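Local coordinates for protein NegoA.19184.a (Neisseria gonorrhoeae, PDB 5UEB) that is of unknown function, a hypothetical DUF4265-family protein in which a five-stranded and a four-stranded antiparallel sheet are joined in one chain, at residues G31-M34 and N38-I41; N50-D55 and S112-P117; L93-E98 and S122-I127; I103-N106 and Y110-V113. All coordinates share one frame; numbering follows the deposited sequence.

Interaction 1: G31-M34 and N38-I41; sequences GNIM and NFLI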
# COMPACT_ATOMS: atom_id res chain seq x y z
N GLY B 31 -16.24 12.66 1.41
CA GLY B 31 -15.37 13.23 2.42
C GLY B 31 -15.25 14.73 2.32
O GLY B 31 -16.14 15.41 1.80
N ASN B 32 -14.13 15.26 2.81
CA ASN B 32 -13.93 16.71 2.88
C ASN B 32 -12.51 17.01 2.44
O ASN B 32 -11.56 16.37 2.91
CB ASN B 32 -14.14 17.20 4.33
CG ASN B 32 -14.71 18.61 4.41
OD1 ASN B 32 -15.88 18.79 4.75
ND2 ASN B 32 -13.88 19.62 4.15
N ILE B 33 -12.34 17.99 1.54
CA ILE B 33 -11.01 18.47 1.22
C ILE B 33 -10.44 19.18 2.44
O ILE B 33 -11.15 19.91 3.14
CB ILE B 33 -11.06 19.42 0.01
CG1 ILE B 33 -11.71 18.75 -1.20
CG2 ILE B 33 -9.66 19.94 -0.34
CD1 ILE B 33 -10.97 17.54 -1.68
N MET B 34 -9.17 18.96 2.70
CA MET B 34 -8.50 19.61 3.81
C MET B 34 -7.64 20.76 3.32
O MET B 34 -7.31 20.85 2.13
CB MET B 34 -7.64 18.59 4.55
CG MET B 34 -8.44 17.37 4.90
SD MET B 34 -7.60 16.32 6.08
CE MET B 34 -7.89 17.20 7.62
N ASN B 38 -5.21 17.50 0.87
CA ASN B 38 -5.52 16.09 1.06
C ASN B 38 -7.01 15.92 1.32
O ASN B 38 -7.78 16.88 1.35
CB ASN B 38 -4.67 15.51 2.18
CG ASN B 38 -3.21 15.43 1.80
OD1 ASN B 38 -2.88 15.05 0.67
ND2 ASN B 38 -2.32 15.81 2.71
N PHE B 39 -7.44 14.67 1.51
CA PHE B 39 -8.85 14.30 1.51
C PHE B 39 -9.15 13.52 2.78
O PHE B 39 -8.52 12.48 3.04
CB PHE B 39 -9.16 13.47 0.27
CG PHE B 39 -10.62 13.17 0.03
CD1 PHE B 39 -11.29 12.20 0.77
CD2 PHE B 39 -11.31 13.81 -1.00
CE1 PHE B 39 -12.63 11.91 0.51
CE2 PHE B 39 -12.65 13.52 -1.26
CZ PHE B 39 -13.31 12.59 -0.51
N LEU B 40 -10.09 14.00 3.59
CA LEU B 40 -10.54 13.30 4.79
C LEU B 40 -11.71 12.40 4.43
O LEU B 40 -12.76 12.89 4.02
CB LEU B 40 -10.96 14.31 5.85
CG LEU B 40 -11.57 13.77 7.16
CD1 LEU B 40 -10.52 12.99 7.93
CD2 LEU B 40 -12.12 14.92 8.03
N ILE B 41 -11.52 11.08 4.57
CA ILE B 41 -12.57 10.12 4.25
C ILE B 41 -13.63 10.14 5.34
O ILE B 41 -13.30 10.01 6.53
CB ILE B 41 -11.96 8.71 4.09
CG1 ILE B 41 -11.06 8.67 2.86
CG2 ILE B 41 -13.07 7.65 3.99
CD1 ILE B 41 -10.24 7.36 2.75
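Phe39 lays its ring against the backbone of Gly31, and this is the tight side of the contact. With CG anti to the backbone N (chi1 -172°) the ring swings toward the facing strand: Phe39 CZ comes within 3.5 Å of Gly31 N, and the amide N of Asn32 lies over one face, offset toward the rim. On the same side Ile33 CD1 meets Phe39 CD2 at 3.8 Å, the side chains crossing at about a right angle. Ser11 and Leu13 of strand 10-18 and Ile59 of strand 56-62 also touch this buried ring.

The other side, with Asn32 and Leu40, is looser and partly exposed. Here, in one of its two conformers, Met34, bent at chi3, brings SD to 3.9 Å from Leu40 CB. Asn32 turns its amide back on its own strand, ND2 donating to Ile33 O at 2.9 Å, while OD1 takes a hydrogen bond from Lys10.

Asn32 and Leu40 exchange a pair of backbone bonds, Leu40 N to Asn32 O nearly straight (171° at the hydrogen), and Met34 N adds one of 2.8 Å to Asn38 O. This is the closed end of an antiparallel beta hairpin within the five-stranded sheet.

Interaction 2: N50-D55 and S112-P117; sequences NLALND and SVNFPP
Leu53 and Asn114 are the pair that joins this loop to strand 110-115. Ahead of them, the Leu51 carbonyl is tied to the hydroxyl of Thr79. At Ala52 the chain enters a type II beta turn that ends at Asp55. Ala52 CB just grazes the strand, 4.5 Å from Asn114 OD1.

Leu53 makes the real contact. Its CB sits 3.6 Å from Asn114 OD1, and CD2 reaches across to CG and ND2 of the same amide, so the leucine spans the group from oxygen to nitrogen with the two side chains roughly perpendicular. Asn114 presents that amide because its CG is anti to the backbone N (chi1 -177°), extending it from the strand toward the turn. No direct hydrogen bond crosses; a water does the work, accepting from Leu53 N at 2.9 Å and donating to Asn114 OD1 at 2.8 Å.

Asn54 follows at the third position of the turn with positive phi (71°). Asp55 closes it twice: its N bonds to Ala52 O at 3.0 Å, and its OD2 receives Ala52 N from above the carboxylate plane. OD1 of the same carboxylate is held by Ser75 N.

The turn therefore lies between the two sheets: Asn54 and Asp55 bond to the backbone of Ile41 at one end, while Asn114 belongs to strand 110-115, which pairs with 78-84; on the other face of 110-115 Val113 and Phe115 pack on Ile96 of helix 90-98.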
# COMPACT_ATOMS: atom_id res chain seq x y z
N ASN B 50 -7.70 -1.68 3.05
CA ASN B 50 -6.63 -0.89 3.65
C ASN B 50 -7.01 0.56 3.91
O ASN B 50 -6.14 1.43 3.99
CB ASN B 50 -5.32 -0.99 2.85
CG ASN B 50 -4.91 -2.42 2.59
OD1 ASN B 50 -4.71 -2.83 1.45
ND2 ASN B 50 -4.81 -3.20 3.66
N LEU B 51 -8.31 0.85 4.05
CA LEU B 51 -8.81 2.19 4.30
C LEU B 51 -9.87 2.18 5.40
O LEU B 51 -10.62 1.21 5.56
CB LEU B 51 -9.40 2.80 3.02
CG LEU B 51 -8.38 3.15 1.94
CD1 LEU B 51 -9.10 3.54 0.65
CD2 LEU B 51 -7.50 4.29 2.43
N ALA B 52 -9.94 3.27 6.15
CA ALA B 52 -10.90 3.38 7.24
C ALA B 52 -11.47 4.79 7.30
O ALA B 52 -10.87 5.76 6.83
CB ALA B 52 -10.26 3.04 8.59
N LEU B 53 -12.65 4.87 7.91
CA LEU B 53 -13.27 6.15 8.24
C LEU B 53 -12.26 7.07 8.91
O LEU B 53 -11.51 6.66 9.80
CB LEU B 53 -14.42 5.87 9.22
CG LEU B 53 -15.19 7.06 9.78
CD1 LEU B 53 -15.99 7.74 8.66
CD2 LEU B 53 -16.11 6.63 10.92
N ASN B 54 -12.24 8.32 8.45
CA ASN B 54 -11.41 9.40 8.99
C ASN B 54 -9.92 9.25 8.67
O ASN B 54 -9.12 10.04 9.16
CB ASN B 54 -11.70 9.70 10.46
CG ASN B 54 -13.09 10.28 10.65
OD1 ASN B 54 -13.57 11.03 9.79
ND2 ASN B 54 -13.74 9.95 11.75
N ASP B 55 -9.54 8.30 7.81
CA ASP B 55 -8.21 8.33 7.23
C ASP B 55 -8.05 9.58 6.37
O ASP B 55 -9.02 10.08 5.78
CB ASP B 55 -8.00 7.11 6.31
CG ASP B 55 -7.70 5.82 7.08
OD1 ASP B 55 -7.60 5.82 8.33
OD2 ASP B 55 -7.57 4.78 6.40
N SER B 112 -20.19 -3.16 6.47
CA SER B 112 -18.82 -2.80 6.81
C SER B 112 -18.87 -2.03 8.12
O SER B 112 -19.70 -1.11 8.27
CB SER B 112 -18.18 -2.00 5.68
OG SER B 112 -16.78 -2.05 5.74
N VAL B 113 -18.01 -2.41 9.06
CA VAL B 113 -18.05 -1.93 10.44
C VAL B 113 -16.76 -1.20 10.75
O VAL B 113 -15.67 -1.72 10.49
CB VAL B 113 -18.26 -3.10 11.41
CG1 VAL B 113 -18.35 -2.59 12.85
CG2 VAL B 113 -19.51 -3.90 11.02
N ASN B 114 -16.89 -0.01 11.34
CA ASN B 114 -15.76 0.75 11.84
C ASN B 114 -15.61 0.51 13.34
O ASN B 114 -16.57 0.69 14.09
CB ASN B 114 -15.96 2.25 11.64
CG ASN B 114 -14.77 3.04 12.09
OD1 ASN B 114 -13.76 3.12 11.39
ND2 ASN B 114 -14.85 3.62 13.30
N PHE B 115 -14.41 0.12 13.76
CA PHE B 115 -14.08 0.03 15.17
C PHE B 115 -12.99 1.04 15.53
O PHE B 115 -11.94 1.08 14.88
CB PHE B 115 -13.60 -1.38 15.56
CG PHE B 115 -14.68 -2.42 15.54
CD1 PHE B 115 -15.66 -2.43 16.52
CD2 PHE B 115 -14.73 -3.37 14.53
CE1 PHE B 115 -16.66 -3.39 16.50
CE2 PHE B 115 -15.73 -4.34 14.52
CZ PHE B 115 -16.69 -4.35 15.50
N PRO B 116 -13.19 1.84 16.58
CA PRO B 116 -12.14 2.75 17.04
C PRO B 116 -10.93 1.98 17.54
O PRO B 116 -11.01 0.76 17.76
CB PRO B 116 -12.82 3.51 18.19
CG PRO B 116 -14.30 3.36 17.94
CD PRO B 116 -14.45 2.00 17.32
N PRO B 117 -9.80 2.66 17.73
CA PRO B 117 -8.61 1.97 18.26
C PRO B 117 -8.93 1.13 19.49
O PRO B 117 -9.65 1.56 20.39
CB PRO B 117 -7.67 3.13 18.61
CG PRO B 117 -8.06 4.23 17.66
CD PRO B 117 -9.54 4.09 17.46
O HOH W 1 -13.83 2.35 8.73

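Interaction 3: L93-E98 and S122-I127; sequences LAAIEE and SDLKGI
Ala95 CB is touched by two side chains from successive turns of the facing helix, Leu124 and Ile127. Ile127 provides the closer approach, its CD1 3.5 Å from Ala95 CB. The isoleucine has CG1 anti to the carbonyl carbon and its longer branch extended, which stretches that branch across the gap and leaves CG2 out of the contact.

Leu124 comes in differently. Its chi1 of -158° is some way from fully anti to the backbone N, and chi2 is -72°; together they bend a side chain that sets off obliquely back toward the neighbouring helix, where CD2 lies 4.0 Å from Ala95 CB and 4.2 Å from Ile96 N. One methyl thus rests on both the alanine side chain and the backbone beside it.

This is an antiparallel helix pair, the short axes 164° apart in direction and 10.5 Å from each other at closest approach. That spacing is wide, and the link is narrow and wholly apolar, without a hydrogen bond between the segments. Strand 110-115 packs against both helices, meeting helix 122-133 where Leu124 touches Phe115. Lys125 of the same helix ties it to the sheet, its NZ in a salt bridge with Glu141 of strand 137-143.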
# COMPACT_ATOMS: atom_id res chain seq x y z
N LEU B 93 -24.87 -7.94 16.76
CA LEU B 93 -25.14 -6.51 16.65
C LEU B 93 -24.95 -5.81 17.99
O LEU B 93 -24.42 -4.69 18.04
CB LEU B 93 -26.56 -6.29 16.13
CG LEU B 93 -26.82 -6.80 14.71
CD1 LEU B 93 -28.28 -6.61 14.32
CD2 LEU B 93 -25.90 -6.11 13.70
N ALA B 94 -25.35 -6.47 19.08
CA ALA B 94 -25.17 -5.88 20.40
C ALA B 94 -23.70 -5.74 20.75
O ALA B 94 -23.28 -4.72 21.32
CB ALA B 94 -25.90 -6.73 21.44
N ALA B 95 -22.89 -6.75 20.41
CA ALA B 95 -21.46 -6.67 20.69
C ALA B 95 -20.79 -5.57 19.88
O ALA B 95 -19.94 -4.84 20.40
CB ALA B 95 -20.80 -8.02 20.39
N ILE B 96 -21.16 -5.44 18.60
CA ILE B 96 -20.63 -4.35 17.78
C ILE B 96 -20.91 -3.01 18.45
O ILE B 96 -20.01 -2.16 18.58
CB ILE B 96 -21.21 -4.41 16.36
CG1 ILE B 96 -20.64 -5.63 15.63
CG2 ILE B 96 -20.94 -3.10 15.62
CD1 ILE B 96 -21.32 -5.93 14.29
N GLU B 97 -22.14 -2.81 18.92
CA GLU B 97 -22.52 -1.57 19.58
C GLU B 97 -21.77 -1.39 20.90
O GLU B 97 -21.31 -0.28 21.22
CB GLU B 97 -24.03 -1.54 19.80
CG GLU B 97 -24.54 -0.41 20.69
CD GLU B 97 -24.35 0.96 20.09
OE1 GLU B 97 -24.28 1.95 20.85
OE2 GLU B 97 -24.27 1.06 18.84
N GLU B 98 -21.63 -2.46 21.68
CA GLU B 98 -20.92 -2.35 22.96
C GLU B 98 -19.46 -1.99 22.75
O GLU B 98 -18.85 -1.35 23.62
CB GLU B 98 -21.07 -3.64 23.77
N SER B 122 -10.04 -9.65 20.76
CA SER B 122 -10.28 -11.09 20.71
C SER B 122 -11.71 -11.43 21.10
O SER B 122 -12.27 -12.41 20.60
CB SER B 122 -9.26 -11.82 21.58
OG SER B 122 -9.37 -11.45 22.95
N ASP B 123 -12.32 -10.65 22.00
CA ASP B 123 -13.71 -10.91 22.37
C ASP B 123 -14.64 -10.74 21.19
O ASP B 123 -15.53 -11.57 20.95
CB ASP B 123 -14.13 -9.98 23.52
CG ASP B 123 -13.54 -10.39 24.86
OD1 ASP B 123 -13.15 -11.56 25.02
OD2 ASP B 123 -13.48 -9.53 25.76
N LEU B 124 -14.46 -9.66 20.42
CA LEU B 124 -15.28 -9.45 19.23
C LEU B 124 -14.99 -10.53 18.20
O LEU B 124 -15.92 -11.11 17.61
CB LEU B 124 -15.04 -8.04 18.68
CG LEU B 124 -16.07 -7.36 17.77
CD1 LEU B 124 -16.11 -7.99 16.38
CD2 LEU B 124 -17.45 -7.35 18.40
N LYS B 125 -13.71 -10.84 17.96
CA LYS B 125 -13.38 -11.86 16.97
C LYS B 125 -13.94 -13.22 17.35
O LYS B 125 -14.27 -14.02 16.47
CB LYS B 125 -11.86 -11.97 16.78
CG LYS B 125 -11.27 -10.88 15.95
CD LYS B 125 -9.81 -11.15 15.59
CE LYS B 125 -9.65 -12.22 14.52
NZ LYS B 125 -8.31 -12.12 13.86
N GLY B 126 -14.03 -13.52 18.65
CA GLY B 126 -14.58 -14.79 19.08
C GLY B 126 -16.01 -14.99 18.62
O GLY B 126 -16.39 -16.08 18.19
N ILE B 127 -16.82 -13.93 18.70
CA ILE B 127 -18.21 -14.04 18.27
C ILE B 127 -18.28 -14.24 16.76
O ILE B 127 -19.02 -15.10 16.27
CB ILE B 127 -19.02 -12.80 18.69
CG1 ILE B 127 -18.96 -12.61 20.21
CG2 ILE B 127 -20.46 -12.94 18.20
CD1 ILE B 127 -19.69 -11.37 20.68

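Interaction 4: I103-N106 and Y110-V113; sequences IRKN and YLSV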
# COMPACT_ATOMS: atom_id res chain seq x y z
N ILE B 103 -21.80 1.05 11.85
CA ILE B 103 -22.05 0.13 10.74
C ILE B 103 -22.51 0.91 9.51
O ILE B 103 -23.13 1.97 9.60
CB ILE B 103 -23.04 -0.99 11.11
CG1 ILE B 103 -24.45 -0.45 11.29
CG2 ILE B 103 -22.58 -1.71 12.38
CD1 ILE B 103 -25.48 -1.53 11.56
N ARG B 104 -22.17 0.36 8.35
CA ARG B 104 -22.68 0.84 7.07
C ARG B 104 -23.19 -0.38 6.30
O ARG B 104 -22.44 -1.34 6.11
CB ARG B 104 -21.58 1.54 6.27
CG ARG B 104 -22.08 2.13 4.95
CD ARG B 104 -20.97 2.74 4.12
NE ARG B 104 -21.48 3.16 2.82
CZ ARG B 104 -20.73 3.64 1.83
NH1 ARG B 104 -19.42 3.75 1.98
NH2 ARG B 104 -21.31 3.98 0.68
N LYS B 105 -24.45 -0.34 5.87
CA LYS B 105 -25.06 -1.44 5.13
C LYS B 105 -24.78 -1.34 3.64
O LYS B 105 -24.65 -0.25 3.08
CB LYS B 105 -26.58 -1.44 5.32
CG LYS B 105 -27.07 -1.61 6.74
CD LYS B 105 -28.58 -1.39 6.84
CE LYS B 105 -29.35 -2.38 5.97
NZ LYS B 105 -30.83 -2.17 6.05
N ASN B 106 -24.72 -2.50 2.98
CA ASN B 106 -24.85 -2.60 1.53
C ASN B 106 -25.91 -3.67 1.29
O ASN B 106 -25.60 -4.86 1.19
CB ASN B 106 -23.54 -2.92 0.83
CG ASN B 106 -23.65 -2.78 -0.68
OD1 ASN B 106 -23.56 -3.77 -1.41
ND2 ASN B 106 -23.88 -1.56 -1.15
N TYR B 110 -24.99 -7.50 4.06
CA TYR B 110 -23.60 -7.08 4.07
C TYR B 110 -23.45 -5.82 4.90
O TYR B 110 -24.24 -4.88 4.75
CB TYR B 110 -23.10 -6.80 2.65
CG TYR B 110 -21.61 -6.52 2.53
CD1 TYR B 110 -21.09 -5.25 2.73
CD2 TYR B 110 -20.73 -7.54 2.20
CE1 TYR B 110 -19.73 -5.00 2.62
CE2 TYR B 110 -19.37 -7.31 2.08
CZ TYR B 110 -18.88 -6.04 2.28
OH TYR B 110 -17.53 -5.82 2.16
N LEU B 111 -22.43 -5.80 5.75
CA LEU B 111 -22.09 -4.64 6.54
C LEU B 111 -20.59 -4.42 6.47
O LEU B 111 -19.81 -5.38 6.44
CB LEU B 111 -22.40 -4.88 8.04
CG LEU B 111 -23.84 -4.84 8.54
CD1 LEU B 111 -23.89 -5.19 10.02
CD2 LEU B 111 -24.43 -3.45 8.29
N SER B 112 -20.19 -3.16 6.47
CA SER B 112 -18.82 -2.80 6.81
C SER B 112 -18.87 -2.03 8.12
O SER B 112 -19.70 -1.11 8.27
CB SER B 112 -18.18 -2.00 5.68
OG SER B 112 -16.78 -2.05 5.74
N VAL B 113 -18.01 -2.41 9.06
CA VAL B 113 -18.05 -1.93 10.44
C VAL B 113 -16.76 -1.20 10.75
O VAL B 113 -15.67 -1.72 10.49
CB VAL B 113 -18.26 -3.10 11.41
CG1 VAL B 113 -18.35 -2.59 12.85
CG2 VAL B 113 -19.51 -3.90 11.02
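A chi1 of 70° wedges Ile103 CG1 between its own backbone N and carbonyl carbon, and from there CD1 reaches diagonally to Leu111 CD2 at 3.9 Å. CG2, anti to the carbonyl carbon, lies beside Val113 CG2, the two side chains pointing the same way. Leu111, with chi1 at -76°, leans toward the facing strand, so that its CD2 also meets Lys105 CG at 3.6 Å. That methyl is shared by an isoleucine and the aliphatic base of a lysine, whose bent chain ends in a salt bridge to Glu108.

The frame is a beta hairpin: strand 102-105 is an edge of the four-stranded antiparallel sheet, and strand 110-115 lies between it and strand 78-84. Arg104 and Ser112 form the hydrogen-bonded pair, with Arg104 N to Ser112 O and Ser112 N to Arg104 O both at 2.9 Å. Toward the turn Asn106 N adds a nearly straight bond to Tyr110 O (173° at the hydrogen), although it reaches that oxygen from above the carbonyl plane.

On the face opposite Ile103 and Leu111, Arg104 runs out extended, and its NH1 donates to Ile44 O; in one of its two conformers Ser112 OG is hydrogen-bonded to Pro45 O. Asn106 CB approaches the Tyr110 ring obliquely, 3.9 Å from CD1, while the phenol oxygen is hydrogen-bonded to Leu46 O and the ring meets Phe47.

How the interactions relate
From the N terminus, interaction 1 comes first, closing a three-residue hairpin loop in the five-stranded sheet before any other contact opens. Its strand 39-41 is also hydrogen-bonded to the turn of interaction 2. That contact closes a long loop of 56 residues and ties the segment before strand 56-62 to the four-stranded sheet. Interaction 3 opens inside this loop and ends beyond it, so the two cross, while interaction 4 is nested within interaction 3. Interactions 2 and 4 share Ser112 and Val113. Helix 90-98 packs on strands 102-105 and 110-115, joining the helix pair to that sheet; interactions 1 and 3 lie about 30 Å apart, centre to centre.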